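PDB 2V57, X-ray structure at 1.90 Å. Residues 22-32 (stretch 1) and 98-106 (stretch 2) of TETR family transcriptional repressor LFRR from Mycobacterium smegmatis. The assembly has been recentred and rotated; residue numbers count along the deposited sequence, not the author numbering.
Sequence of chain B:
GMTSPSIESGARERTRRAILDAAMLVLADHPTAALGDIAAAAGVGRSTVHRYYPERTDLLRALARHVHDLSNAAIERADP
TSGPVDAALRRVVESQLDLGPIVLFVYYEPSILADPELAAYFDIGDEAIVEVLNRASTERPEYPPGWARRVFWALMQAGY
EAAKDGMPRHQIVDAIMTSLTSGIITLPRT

Stretch 1 (22-32) AAMLVLADHPT
Stretch 2 (98-106) DLGPIVLFV

Two segments of one chain, at least 73 residues apart where they touch, meet almost at right angles: the axes of helix 22-27 and helix 102-106 approach to 9.6 Å, with 92° between their N-to-C directions. No direct hydrogen bond joins them. The contact is apolar packing plus one water, burying 367 Å² in total, and its register is set by Ala 28 and Ile 102, whose CA atoms lie 4.9 Å apart.

Stretch 2 enters through Asp 98 (phi/psi -73/-7), which stays out of reach, and Leu 99 (-68/-27; chi1 m, chi2 t), which offers mainly backbone: its O lies 4.2 Å from Met 24 CE. Gly 100 then leaves helical geometry at 88/176. A CB here would be jammed against the preceding carbonyl O and would sit 2.9 Å from Pro 101 CD, so the turn itself calls for glycine.

Pro 101 (-68/-6, C-gamma endo) points toward stretch 1 and sets CG 4.1 Å from Ala 28 CB. Its carbonyl also reaches the partner through water 1, which donates to Pro 101 O at 2.9 Å and to Ala 28 O at 3.3 Å, bridging two backbone acceptors.

Ile 102 (-63/-24) is the central plug. With chi1 t and chi2 p, it directs CD1 against the backbone of stretch 1, 3.5 Å from Met 24 O and 3.8 Å from Ala 28 N, while Leu 27 CB lies 3.9 Å from the same CD1. The small Ala 28 side chain accompanies this close approach, its CB 4.2 Å from Ile 102 CD1. Met 24, in the m, t, p rotamer, places CE 3.8 Å from Ile 102 CG2.

Val 103 (-59/-32, chi1 t) and Leu 104 (-66/-32; m, t) carry the helix onward without touching stretch 1. One turn beyond Ile 102, Phe 105 (-75/-42; chi1 t, chi2 95°) again points toward the partner. Leu 27 (m, t) covers one ring face in a CH-pi contact, its CB 4.2 Å from the Phe 105 ring centroid and 10° off the normal. At the ring edge, Pro 31 O approaches Phe 105 CE1 to 3.5 Å, and Pro 31 CB lies 4.0 Å from that same CE1.

Val 106 (-95/-15, chi1 m) is out of reach. The rule is compact: two large residues spaced i, i+3 engage the partner, one nestling against backbone, the other receiving a leucine on its face.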

# COMPACT_ATOMS: atom_id res chain seq x y z
N ALA B 22 -12.19 18.56 -1.03
CA ALA B 22 -11.50 18.82 -2.28
C ALA B 22 -10.18 18.05 -2.36
O ALA B 22 -9.80 17.55 -3.43
CB ALA B 22 -11.26 20.32 -2.49
N ALA B 23 -9.47 17.96 -1.24
CA ALA B 23 -8.22 17.23 -1.20
C ALA B 23 -8.46 15.75 -1.47
O ALA B 23 -7.72 15.11 -2.21
CB ALA B 23 -7.51 17.45 0.15
N MET B 24 -9.51 15.20 -0.87
CA MET B 24 -9.84 13.79 -1.06
C MET B 24 -10.09 13.45 -2.53
O MET B 24 -9.72 12.37 -3.01
CB MET B 24 -11.06 13.40 -0.22
CG MET B 24 -10.77 13.13 1.22
SD MET B 24 -12.25 12.57 2.08
CE MET B 24 -12.67 11.14 1.09
N LEU B 25 -10.74 14.37 -3.26
CA LEU B 25 -11.01 14.12 -4.67
C LEU B 25 -9.79 14.36 -5.55
O LEU B 25 -9.45 13.56 -6.43
CB LEU B 25 -12.18 15.02 -5.13
CG LEU B 25 -12.55 14.96 -6.61
CD1 LEU B 25 -13.14 13.60 -6.97
CD2 LEU B 25 -13.54 16.09 -6.93
N VAL B 26 -9.11 15.48 -5.31
CA VAL B 26 -8.02 15.90 -6.19
C VAL B 26 -6.79 14.99 -6.04
O VAL B 26 -6.21 14.55 -7.04
CB VAL B 26 -7.63 17.36 -5.91
CG1 VAL B 26 -6.33 17.72 -6.64
CG2 VAL B 26 -8.79 18.29 -6.33
N LEU B 27 -6.40 14.70 -4.81
CA LEU B 27 -5.19 13.92 -4.60
C LEU B 27 -5.36 12.46 -5.01
O LEU B 27 -4.39 11.78 -5.29
CB LEU B 27 -4.72 14.02 -3.14
CG LEU B 27 -4.29 15.42 -2.72
CD1 LEU B 27 -4.16 15.47 -1.20
CD2 LEU B 27 -2.98 15.80 -3.40
N ALA B 28 -6.60 11.98 -5.03
CA ALA B 28 -6.85 10.62 -5.50
C ALA B 28 -6.53 10.41 -6.98
O ALA B 28 -6.37 9.28 -7.43
CB ALA B 28 -8.27 10.18 -5.20
N ASP B 29 -6.46 11.49 -7.75
CA ASP B 29 -6.23 11.36 -9.19
C ASP B 29 -5.00 12.13 -9.61
O ASP B 29 -4.46 11.93 -10.70
CB ASP B 29 -7.47 11.83 -9.97
CG ASP B 29 -8.69 10.97 -9.70
OD1 ASP B 29 -8.53 9.80 -9.28
OD2 ASP B 29 -9.83 11.46 -9.91
N HIS B 30 -4.55 13.01 -8.73
CA HIS B 30 -3.43 13.89 -8.99
C HIS B 30 -2.61 14.00 -7.70
O HIS B 30 -2.66 15.01 -7.01
CB HIS B 30 -3.92 15.27 -9.44
CG HIS B 30 -4.65 15.25 -10.75
ND1 HIS B 30 -6.02 15.20 -10.85
CD2 HIS B 30 -4.18 15.28 -12.03
CE1 HIS B 30 -6.37 15.19 -12.12
NE2 HIS B 30 -5.28 15.24 -12.86
N PRO B 31 -1.85 12.94 -7.38
CA PRO B 31 -1.16 12.84 -6.08
C PRO B 31 -0.14 13.95 -5.82
O PRO B 31 0.17 14.21 -4.65
CB PRO B 31 -0.46 11.48 -6.14
CG PRO B 31 -1.10 10.74 -7.28
CD PRO B 31 -1.57 11.78 -8.25
N THR B 32 0.35 14.59 -6.87
CA THR B 32 1.31 15.66 -6.69
C THR B 32 0.69 17.05 -6.76
O THR B 32 1.41 18.04 -6.80
CB THR B 32 2.45 15.59 -7.74
OG1 THR B 32 1.90 15.66 -9.06
CG2 THR B 32 3.23 14.30 -7.60
N ASP B 98 -16.12 1.96 0.18
CA ASP B 98 -16.81 3.19 -0.20
C ASP B 98 -16.04 4.46 0.20
O ASP B 98 -16.41 5.56 -0.17
CB ASP B 98 -18.24 3.21 0.37
CG ASP B 98 -19.16 2.20 -0.33
OD1 ASP B 98 -18.82 1.71 -1.42
OD2 ASP B 98 -20.24 1.91 0.23
N LEU B 99 -14.95 4.30 0.95
CA LEU B 99 -14.10 5.43 1.28
C LEU B 99 -13.40 5.93 0.02
O LEU B 99 -13.02 7.09 -0.07
CB LEU B 99 -13.04 5.06 2.35
CG LEU B 99 -13.51 4.60 3.74
CD1 LEU B 99 -12.37 4.00 4.55
CD2 LEU B 99 -14.16 5.76 4.49
N GLY B 100 -13.20 5.04 -0.96
CA GLY B 100 -12.60 5.42 -2.22
C GLY B 100 -11.08 5.35 -2.23
O GLY B 100 -10.44 5.05 -1.23
N PRO B 101 -10.49 5.62 -3.40
CA PRO B 101 -9.05 5.46 -3.62
C PRO B 101 -8.17 6.44 -2.84
O PRO B 101 -6.96 6.28 -2.91
CB PRO B 101 -8.90 5.68 -5.13
CG PRO B 101 -10.10 6.51 -5.50
CD PRO B 101 -11.19 5.94 -4.66
N ILE B 102 -8.72 7.42 -2.13
CA ILE B 102 -7.85 8.29 -1.32
C ILE B 102 -7.14 7.47 -0.24
O ILE B 102 -6.06 7.83 0.25
CB ILE B 102 -8.61 9.50 -0.70
CG1 ILE B 102 -7.62 10.57 -0.21
CG2 ILE B 102 -9.55 9.05 0.42
CD1 ILE B 102 -6.84 11.24 -1.36
N VAL B 103 -7.74 6.34 0.12
CA VAL B 103 -7.11 5.46 1.10
C VAL B 103 -5.72 4.98 0.65
O VAL B 103 -4.84 4.78 1.47
CB VAL B 103 -8.03 4.27 1.49
CG1 VAL B 103 -7.32 3.33 2.47
CG2 VAL B 103 -9.35 4.80 2.06
N LEU B 104 -5.52 4.82 -0.66
CA LEU B 104 -4.21 4.47 -1.20
C LEU B 104 -3.21 5.58 -0.95
O LEU B 104 -2.00 5.35 -0.80
CB LEU B 104 -4.29 4.22 -2.71
CG LEU B 104 -5.14 3.04 -3.18
CD1 LEU B 104 -5.45 3.20 -4.66
CD2 LEU B 104 -4.42 1.72 -2.91
N PHE B 105 -3.71 6.81 -0.96
CA PHE B 105 -2.83 7.95 -0.75
C PHE B 105 -2.43 8.04 0.73
O PHE B 105 -1.26 8.27 1.04
CB PHE B 105 -3.50 9.25 -1.25
CG PHE B 105 -2.61 10.48 -1.20
CD1 PHE B 105 -1.89 10.89 -2.30
CD2 PHE B 105 -2.56 11.27 -0.05
CE1 PHE B 105 -1.10 12.04 -2.27
CE2 PHE B 105 -1.77 12.42 -0.01
CZ PHE B 105 -1.04 12.80 -1.13
N VAL B 106 -3.38 7.83 1.64
CA VAL B 106 -3.09 8.07 3.06
C VAL B 106 -2.63 6.86 3.89
O VAL B 106 -2.10 7.03 4.98
CB VAL B 106 -4.26 8.77 3.80
CG1 VAL B 106 -4.65 10.06 3.06
CG2 VAL B 106 -5.46 7.82 3.96
O HOH W 1 -5.37 7.12 -5.15